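Putative invasin (Yersinia pseudotuberculosis IP 31758, PDB 5N40) probably acts as a bacterial surface adhesin, with immunoglobulin-like domains preceding a C-terminal domain of C-type lectin-like fold that is likely to serve adhesion. Local coordinates at residues T10-V15 against N90-T95; L33-S38 against G66-T71; F50-G55 against A81-N86. The protein carries 1 engineered substitution. One frame throughout, in Å; residues are numbered along the deposited sequence.

Contact 1 (T10-V15 against N90-T95); sequences TNSTLV and NNLGTT
Ser12, Thr13 and Leu14 meet Leu92, Thr94 and Thr95 where the segments come together at a wide angle, their touching parts running 67° apart. Most of the polar exchange passes through two waters. One of them accepts from Leu14 N at 3.0 Å and donates to Thr95 O at 2.6 Å, so it bridges the two backbones. The other donates to Ser12 O at 2.8 Å and also lies beside Thr94 OG1, but that second distance is modelled so short that its detail is doubtful. Thr94 OG1 itself approaches Ser12 O to 3.2 Å. It lies anti to its own backbone N (chi1 -178°), which directs the hydroxyl at the 10-15 backbone.

The apolar contacts are few and loose. Because OG1 is set this way, the methyl CG2 of Thr94 takes the place between backbone N and carbonyl carbon and comes within 4.2 Å of Leu14 CB. The same Leu14 CB lies 4.1 Å from Thr95 O. Nearer the start of the segment, Ser12 CB comes within 4.3 Å of Leu92 CD2, while the Ser12 hydroxyl is bonded to Ser8 O and Arg36 N. Gly93 is the centre of an inverse gamma turn, closed by a weak bond from Thr94 N to Leu92 O, which bends the chain between Leu92 and Thr94.

The contact lies near the N-terminal end of strand 13-22. Along one side that strand pairs antiparallel with strand 28-34, through Thr13 with Thr34 and Val15 with Thr32; on its other side strand 90-102 is its parallel neighbour, although here water joins the two segments. Such a first strand, shared between both layers, is consistent with an immunoglobulin-like sandwich, and Leu14 extends inward to Val31, Leu33 and Leu83.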
loop_
_atom_site.group_PDB
_atom_site.type_symbol
_atom_site.label_atom_id
_atom_site.label_comp_id
_atom_site.label_asym_id
_atom_site.label_seq_id
_atom_site.Cartn_x
_atom_site.Cartn_y
_atom_site.Cartn_z
ATOM N N THR A 10 -43.111 -18.032 -25.898
ATOM C CA THR A 10 -43.908 -17.410 -24.847
ATOM C C THR A 10 -44.497 -18.433 -23.878
ATOM O O THR A 10 -44.599 -18.155 -22.679
ATOM C CB THR A 10 -45.038 -16.576 -25.463
ATOM O OG1 THR A 10 -45.808 -17.393 -26.357
ATOM C CG2 THR A 10 -44.473 -15.390 -26.219
ATOM N N ASN A 11 -44.900 -19.609 -24.364
ATOM C CA ASN A 11 -45.387 -20.641 -23.457
ATOM C C ASN A 11 -44.246 -21.407 -22.802
ATOM O O ASN A 11 -44.408 -21.920 -21.690
ATOM C CB ASN A 11 -46.307 -21.618 -24.191
ATOM C CG ASN A 11 -47.599 -20.969 -24.645
ATOM O OD1 ASN A 11 -48.076 -20.017 -24.031
ATOM N ND2 ASN A 11 -48.165 -21.479 -25.732
ATOM N N SER A 12 -43.101 -21.500 -23.467
ATOM C CA SER A 12 -41.925 -22.095 -22.855
ATOM C C SER A 12 -41.297 -21.122 -21.866
ATOM O O SER A 12 -41.321 -19.905 -22.061
ATOM C CB SER A 12 -40.892 -22.475 -23.913
ATOM O OG SER A 12 -41.405 -23.433 -24.814
ATOM N N THR A 13 -40.712 -21.672 -20.806
ATOM C CA THR A 13 -40.045 -20.863 -19.797
ATOM C C THR A 13 -38.709 -21.498 -19.444
ATOM O O THR A 13 -38.548 -22.721 -19.499
ATOM C CB THR A 13 -40.902 -20.706 -18.531
ATOM O OG1 THR A 13 -41.060 -21.976 -17.891
ATOM C CG2 THR A 13 -42.265 -20.142 -18.880
ATOM N N LEU A 14 -37.743 -20.642 -19.120
ATOM C CA LEU A 14 -36.437 -21.056 -18.619
ATOM C C LEU A 14 -36.245 -20.393 -17.264
ATOM O O LEU A 14 -36.329 -19.166 -17.155
ATOM C CB LEU A 14 -35.321 -20.655 -19.585
ATOM C CG LEU A 14 -33.926 -21.209 -19.281
ATOM C CD1 LEU A 14 -33.867 -22.716 -19.520
ATOM C CD2 LEU A 14 -32.865 -20.488 -20.103
ATOM N N VAL A 15 -36.004 -21.199 -16.235
ATOM C CA VAL A 15 -35.859 -20.694 -14.878
ATOM C C VAL A 15 -34.651 -21.350 -14.225
ATOM O O VAL A 15 -34.147 -22.381 -14.679
ATOM C CB VAL A 15 -37.128 -20.940 -14.031
ATOM C CG1 VAL A 15 -38.365 -20.420 -14.772
ATOM C CG2 VAL A 15 -37.282 -22.416 -13.694
ATOM N N ASN A 90 -30.554 -25.059 -32.583
ATOM C CA ASN A 90 -31.186 -23.805 -32.979
ATOM C C ASN A 90 -31.664 -23.061 -31.735
ATOM O O ASN A 90 -32.302 -23.655 -30.859
ATOM C CB ASN A 90 -32.368 -24.070 -33.920
ATOM C CG ASN A 90 -32.057 -25.124 -34.986
ATOM O OD1 ASN A 90 -31.025 -25.069 -35.656
ATOM N ND2 ASN A 90 -32.951 -26.101 -35.126
ATOM N N ASN A 91 -31.370 -21.764 -31.660
ATOM C CA ASN A 91 -31.723 -21.004 -30.469
ATOM C C ASN A 91 -33.229 -20.981 -30.279
ATOM O O ASN A 91 -33.984 -20.775 -31.230
ATOM C CB ASN A 91 -31.212 -19.563 -30.558
ATOM C CG ASN A 91 -31.585 -18.738 -29.327
ATOM O OD1 ASN A 91 -31.069 -18.969 -28.233
ATOM N ND2 ASN A 91 -32.484 -17.773 -29.503
ATOM N N LEU A 92 -33.658 -21.190 -29.034
ATOM C CA LEU A 92 -35.048 -21.007 -28.635
ATOM C C LEU A 92 -35.144 -19.674 -27.903
ATOM O O LEU A 92 -34.631 -19.533 -26.788
ATOM C CB LEU A 92 -35.526 -22.156 -27.751
ATOM C CG LEU A 92 -36.958 -22.024 -27.238
ATOM C CD1 LEU A 92 -37.950 -22.185 -28.378
ATOM C CD2 LEU A 92 -37.231 -23.031 -26.129
ATOM N N GLY A 93 -35.811 -18.708 -28.526
ATOM C CA GLY A 93 -35.788 -17.340 -28.050
ATOM C C GLY A 93 -36.700 -17.074 -26.875
ATOM O O GLY A 93 -37.437 -16.086 -26.864
ATOM N N THR A 94 -36.664 -17.946 -25.876
ATOM C CA THR A 94 -37.400 -17.668 -24.658
ATOM C C THR A 94 -36.632 -16.643 -23.824
ATOM O O THR A 94 -35.431 -16.423 -24.011
ATOM C CB THR A 94 -37.643 -18.963 -23.873
ATOM O OG1 THR A 94 -38.401 -18.678 -22.691
ATOM C CG2 THR A 94 -36.324 -19.629 -23.490
ATOM N N THR A 95 -37.346 -15.991 -22.918
ATOM C CA THR A 95 -36.717 -14.997 -22.058
ATOM C C THR A 95 -35.542 -15.627 -21.308
ATOM O O THR A 95 -35.693 -16.711 -20.728
ATOM C CB THR A 95 -37.728 -14.434 -21.062
ATOM O OG1 THR A 95 -38.877 -13.941 -21.767
ATOM C CG2 THR A 95 -37.100 -13.307 -20.256
HETATM O O HOH W 1 -40.209 -17.349 -21.743
HETATM O O HOH W 2 -37.919 -17.732 -19.980
#

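Contact 2 (L33-S38 against G66-T71)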
loop_
_atom_site.group_PDB
_atom_site.type_symbol
_atom_site.label_atom_id
_atom_site.label_comp_id
_atom_site.label_asym_id
_atom_site.label_seq_id
_atom_site.Cartn_x
_atom_site.Cartn_y
_atom_site.Cartn_z
ATOM N N LEU A 33 -35.880 -25.944 -18.164
ATOM C CA LEU A 33 -36.670 -25.561 -19.320
ATOM C C LEU A 33 -38.000 -26.290 -19.268
ATOM O O LEU A 33 -38.033 -27.513 -19.127
ATOM C CB LEU A 33 -35.948 -25.912 -20.620
ATOM C CG LEU A 33 -36.761 -25.758 -21.905
ATOM C CD1 LEU A 33 -37.006 -24.286 -22.232
ATOM C CD2 LEU A 33 -36.068 -26.471 -23.063
ATOM N N THR A 34 -39.087 -25.536 -19.404
ATOM C CA THR A 34 -40.422 -26.091 -19.616
ATOM C C THR A 34 -40.753 -25.818 -21.078
ATOM O O THR A 34 -41.053 -24.683 -21.450
ATOM C CB THR A 34 -41.431 -25.467 -18.663
ATOM O OG1 THR A 34 -40.986 -25.687 -17.317
ATOM C CG2 THR A 34 -42.835 -26.084 -18.859
ATOM N N LEU A 35 -40.653 -26.854 -21.910
ATOM C CA LEU A 35 -40.759 -26.710 -23.355
ATOM C C LEU A 35 -42.201 -26.952 -23.783
ATOM O O LEU A 35 -42.754 -28.033 -23.551
ATOM C CB LEU A 35 -39.806 -27.676 -24.057
ATOM C CG LEU A 35 -39.653 -27.498 -25.570
ATOM C CD1 LEU A 35 -39.128 -26.113 -25.915
ATOM C CD2 LEU A 35 -38.738 -28.569 -26.149
ATOM N N ARG A 36 -42.810 -25.944 -24.399
ATOM C CA ARG A 36 -44.232 -25.968 -24.714
ATOM C C ARG A 36 -44.446 -25.503 -26.144
ATOM O O ARG A 36 -43.684 -24.681 -26.665
ATOM C CB ARG A 36 -45.029 -25.078 -23.751
ATOM C CG ARG A 36 -44.971 -25.536 -22.296
ATOM C CD ARG A 36 -45.806 -26.805 -22.094
ATOM N NE ARG A 36 -45.813 -27.306 -20.717
ATOM C CZ ARG A 36 -44.941 -28.181 -20.221
ATOM N NH1 ARG A 36 -43.947 -28.656 -20.968
ATOM N NH2 ARG A 36 -45.049 -28.575 -18.958
ATOM N N ASP A 37 -45.480 -26.050 -26.782
ATOM C CA ASP A 37 -45.833 -25.622 -28.124
ATOM C C ASP A 37 -46.848 -24.480 -28.053
ATOM O O ASP A 37 -47.180 -23.973 -26.978
ATOM C CB ASP A 37 -46.331 -26.808 -28.964
ATOM C CG ASP A 37 -47.682 -27.372 -28.502
ATOM O OD1 ASP A 37 -48.418 -26.706 -27.751
ATOM O OD2 ASP A 37 -48.007 -28.511 -28.909
ATOM N N SER A 38 -47.322 -24.044 -29.222
ATOM C CA SER A 38 -48.204 -22.884 -29.293
ATOM C C SER A 38 -49.557 -23.140 -28.644
ATOM O O SER A 38 -50.292 -22.182 -28.381
ATOM C CB SER A 38 -48.405 -22.473 -30.748
ATOM O OG SER A 38 -48.979 -23.534 -31.489
ATOM N N GLY A 66 -42.283 -32.671 -20.451
ATOM C CA GLY A 66 -41.491 -31.756 -21.260
ATOM C C GLY A 66 -40.630 -30.807 -20.457
ATOM O O GLY A 66 -40.432 -29.653 -20.864
ATOM N N LEU A 67 -40.121 -31.256 -19.319
ATOM C CA LEU A 67 -39.174 -30.487 -18.527
ATOM C C LEU A 67 -37.769 -31.007 -18.788
ATOM O O LEU A 67 -37.547 -32.218 -18.860
ATOM C CB LEU A 67 -39.498 -30.585 -17.035
ATOM C CG LEU A 67 -40.390 -29.492 -16.438
ATOM C CD1 LEU A 67 -41.678 -29.305 -17.233
ATOM C CD2 LEU A 67 -40.709 -29.840 -14.996
ATOM N N TYR A 68 -36.823 -30.085 -18.932
ATOM C CA TYR A 68 -35.431 -30.428 -19.194
ATOM C C TYR A 68 -34.560 -29.652 -18.220
ATOM O O TYR A 68 -34.683 -28.427 -18.123
ATOM C CB TYR A 68 -35.040 -30.102 -20.639
ATOM C CG TYR A 68 -35.914 -30.762 -21.680
ATOM C CD1 TYR A 68 -37.191 -30.280 -21.951
ATOM C CD2 TYR A 68 -35.462 -31.864 -22.397
ATOM C CE1 TYR A 68 -38.000 -30.880 -22.902
ATOM C CE2 TYR A 68 -36.264 -32.467 -23.357
ATOM C CZ TYR A 68 -37.528 -31.965 -23.607
ATOM O OH TYR A 68 -38.331 -32.561 -24.561
ATOM N N THR A 69 -33.676 -30.356 -17.514
ATOM C CA THR A 69 -32.908 -29.744 -16.436
ATOM C C THR A 69 -31.417 -30.009 -16.590
ATOM O O THR A 69 -30.991 -30.983 -17.211
ATOM C CB THR A 69 -33.372 -30.252 -15.069
ATOM O OG1 THR A 69 -33.210 -31.675 -14.999
ATOM C CG2 THR A 69 -34.834 -29.903 -14.858
ATOM N N ALA A 70 -30.632 -29.109 -15.998
ATOM C CA ALA A 70 -29.193 -29.284 -15.855
ATOM C C ALA A 70 -28.749 -28.531 -14.612
ATOM O O ALA A 70 -29.427 -27.614 -14.142
ATOM C CB ALA A 70 -28.423 -28.793 -17.085
ATOM N N THR A 71 -27.608 -28.939 -14.069
ATOM C CA THR A 71 -27.029 -28.281 -12.906
ATOM C C THR A 71 -25.931 -27.330 -13.370
ATOM O O THR A 71 -25.001 -27.744 -14.069
ATOM C CB THR A 71 -26.473 -29.302 -11.914
ATOM O OG1 THR A 71 -27.545 -30.112 -11.411
ATOM C CG2 THR A 71 -25.773 -28.607 -10.743
#
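Leu33 and Tyr68 form an antiparallel hydrogen-bonded pair, with Leu33 N bonded to Tyr68 O at 2.8 Å and Tyr68 N returning the bond to Leu33 O at 2.8 Å. A third bond, Leu35 N to Gly66 O, is 3.0 Å long and almost straight (172°), and carries the ladder beyond the non-hydrogen-bonded pair Thr34 and Leu67.

From CB, which leaves the sheet on the same face as that of Leu33, the Tyr68 side chain swings CG anti to its own carbonyl carbon (chi1 -56°). The ring then runs beside Leu33 and Leu35 of the neighbouring segment. Tyr68 CD1 rests against Leu33 CD2 at 4.1 Å, and the two side chains lie side by side, pointing the same way. One atom further out, Tyr68 CE1 meets Leu35 CB at 3.9 Å, with Leu35 CD2 also close. At the tip, OH is bonded to Val43 O and Gln46 N, which fixes the far end of the ring.

On the other face, Leu67 CD1 touches Thr34 OG1 at 3.7 Å. Thr34 CG2 sits over the centre of the Arg36 guanidinium, whose NH1 donates to Leu35 O at 2.9 Å from above the carbonyl plane and also to Ser65 O.

Strand 28-34 lies between 67-73 and 13-22 in the immunoglobulin-like sheet. Leu33 and Tyr68 face inward onto Val48 of strand 48-52, and Tyr68 also touches Val60 of strand 56-63.

Contact 3 (F50-G55 against A81-N86); sequences FTSTLG and ASLSVN
Thr51 and Ser84 are the central hydrogen-bonded pair of two antiparallel strand segments, 50-52 and 81-86, whose axes approach to 4.6 Å with their directions 159° apart. Thr51 N donates to Ser84 O at 2.9 Å, and Ser84 N to Thr51 O at 3.0 Å. The non-hydrogen-bonded pairs Phe50 with Val85 and Ser52 with Leu83 flank them. At Thr53 the chain leaves the strand, yet Thr53 N still bonds Ser82 O, at 3.2 Å, while Ser82 N is taken by the side-chain oxygen Thr53 OG1 at 2.9 Å, a hydroxyl replacing the backbone carbonyl.

Phe50 and Val85 lie side by side on one face. Val85 CG2 touches the Phe50 ring at its edge, in plane, 3.8 Å from Phe50 CE1. Further along that face, Ser52 OG is anti to its backbone N (chi1 -179°) and donates to a lone pair of Leu54 O at 2.7 Å, which ties down the turn after the strand. Ser52 OG also abuts Leu83 CD2 at 3.5 Å and Ala81 CB; Leu54 CB packs on the Ala81 methyl. On the face bearing Thr51, a water donates to Ser82 O and bonds Thr51 OG1.

Strand 48-52 is an outermost strand of the sheet, and 79-87 separates it from 90-102. The face bearing Phe50, Leu83 and Val85 turns into the sandwich, against Val31 and Leu33 of strand 28-34 and Leu14 of 13-22.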
loop_
_atom_site.group_PDB
_atom_site.type_symbol
_atom_site.label_atom_id
_atom_site.label_comp_id
_atom_site.label_asym_id
_atom_site.label_seq_id
_atom_site.Cartn_x
_atom_site.Cartn_y
_atom_site.Cartn_z
ATOM N N PHE A 50 -28.155 -26.064 -22.901
ATOM C CA PHE A 50 -28.104 -24.775 -22.227
ATOM C C PHE A 50 -26.711 -24.174 -22.362
ATOM O O PHE A 50 -25.714 -24.890 -22.484
ATOM C CB PHE A 50 -28.436 -24.900 -20.735
ATOM C CG PHE A 50 -29.809 -25.466 -20.439
ATOM C CD1 PHE A 50 -30.887 -25.233 -21.276
ATOM C CD2 PHE A 50 -30.014 -26.232 -19.299
ATOM C CE1 PHE A 50 -32.139 -25.763 -20.981
ATOM C CE2 PHE A 50 -31.252 -26.765 -19.008
ATOM C CZ PHE A 50 -32.315 -26.532 -19.846
ATOM N N THR A 51 -26.648 -22.846 -22.338
ATOM C CA THR A 51 -25.380 -22.142 -22.209
ATOM C C THR A 51 -25.490 -21.145 -21.064
ATOM O O THR A 51 -26.582 -20.699 -20.708
ATOM C CB THR A 51 -24.981 -21.419 -23.502
ATOM O OG1 THR A 51 -25.850 -20.302 -23.727
ATOM C CG2 THR A 51 -25.057 -22.371 -24.686
ATOM N N SER A 52 -24.340 -20.797 -20.491
ATOM C CA SER A 52 -24.267 -19.811 -19.423
ATOM C C SER A 52 -23.000 -18.985 -19.592
ATOM O O SER A 52 -21.946 -19.529 -19.925
ATOM C CB SER A 52 -24.253 -20.461 -18.044
ATOM O OG SER A 52 -24.208 -19.468 -17.026
ATOM N N THR A 53 -23.101 -17.678 -19.324
ATOM C CA THR A 53 -21.939 -16.800 -19.456
ATOM C C THR A 53 -20.944 -16.980 -18.315
ATOM O O THR A 53 -19.771 -16.606 -18.460
ATOM C CB THR A 53 -22.379 -15.337 -19.530
ATOM O OG1 THR A 53 -23.151 -14.988 -18.371
ATOM C CG2 THR A 53 -23.204 -15.092 -20.790
ATOM N N LEU A 54 -21.379 -17.555 -17.200
ATOM C CA LEU A 54 -20.532 -17.814 -16.049
ATOM C C LEU A 54 -20.777 -19.231 -15.554
ATOM O O LEU A 54 -21.888 -19.757 -15.655
ATOM C CB LEU A 54 -20.811 -16.813 -14.913
ATOM C CG LEU A 54 -20.556 -15.332 -15.186
ATOM C CD1 LEU A 54 -21.090 -14.496 -14.015
ATOM C CD2 LEU A 54 -19.073 -15.077 -15.430
ATOM N N GLY A 55 -19.730 -19.844 -15.013
ATOM C CA GLY A 55 -19.843 -21.175 -14.460
ATOM C C GLY A 55 -19.858 -22.241 -15.539
ATOM O O GLY A 55 -19.599 -21.990 -16.719
ATOM N N ALA A 81 -24.872 -14.385 -14.544
ATOM C CA ALA A 81 -24.892 -15.477 -15.510
ATOM C C ALA A 81 -26.158 -15.375 -16.345
ATOM O O ALA A 81 -27.266 -15.497 -15.811
ATOM C CB ALA A 81 -24.834 -16.833 -14.810
ATOM N N SER A 82 -26.003 -15.130 -17.642
ATOM C CA SER A 82 -27.128 -15.154 -18.566
ATOM C C SER A 82 -27.214 -16.535 -19.195
ATOM O O SER A 82 -26.218 -17.048 -19.714
ATOM C CB SER A 82 -26.965 -14.089 -19.647
ATOM O OG SER A 82 -26.996 -12.791 -19.079
ATOM N N LEU A 83 -28.404 -17.122 -19.150
ATOM C CA LEU A 83 -28.644 -18.487 -19.594
ATOM C C LEU A 83 -29.408 -18.464 -20.908
ATOM O O LEU A 83 -30.388 -17.726 -21.041
ATOM C CB LEU A 83 -29.445 -19.258 -18.545
ATOM C CG LEU A 83 -28.841 -19.304 -17.140
ATOM C CD1 LEU A 83 -29.877 -19.778 -16.127
ATOM C CD2 LEU A 83 -27.647 -20.213 -17.131
ATOM N N SER A 84 -28.972 -19.281 -21.865
ATOM C CA SER A 84 -29.678 -19.438 -23.130
ATOM C C SER A 84 -29.943 -20.915 -23.386
ATOM O O SER A 84 -29.353 -21.798 -22.756
ATOM C CB SER A 84 -28.894 -18.845 -24.305
ATOM O OG SER A 84 -27.754 -19.626 -24.598
ATOM N N VAL A 85 -30.854 -21.178 -24.319
ATOM C CA VAL A 85 -31.292 -22.535 -24.613
ATOM C C VAL A 85 -31.400 -22.704 -26.123
ATOM O O VAL A 85 -31.836 -21.792 -26.832
ATOM C CB VAL A 85 -32.641 -22.842 -23.921
ATOM C CG1 VAL A 85 -33.661 -21.770 -24.236
ATOM C CG2 VAL A 85 -33.157 -24.216 -24.315
ATOM N N ASN A 86 -30.991 -23.872 -26.615
ATOM C CA ASN A 86 -31.212 -24.218 -28.010
ATOM C C ASN A 86 -31.710 -25.656 -28.092
ATOM O O ASN A 86 -31.483 -26.470 -27.192
ATOM C CB ASN A 86 -29.946 -24.006 -28.878
ATOM C CG ASN A 86 -28.750 -24.797 -28.403
ATOM O OD1 ASN A 86 -28.665 -26.005 -28.617
ATOM N ND2 ASN A 86 -27.790 -24.109 -27.787
HETATM O O HOH W 3 -25.745 -17.619 -22.245
#

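All three contacts belong to one immunoglobulin-like domain, far from the centre of the elongated chain, and each is part buried and part surface. Contacts 2 and 3 are antiparallel strand pairs, each running out into loop at one end, from facing layers of the sandwich, and Phe50 of contact 3 packs on Leu33 and Ala70 of contact 2. Contact 1 joins the layers at one margin: its 10-15 segment bonds to contact 2 through Thr13 and Thr34, and its 90-95 segment to contact 3 through Leu92 and Val85. Direct backbone bonds hold contacts 2 and 3, whereas contact 1, the smallest interface, depends largely on water. Leu14 and Phe50 meet in the shared core.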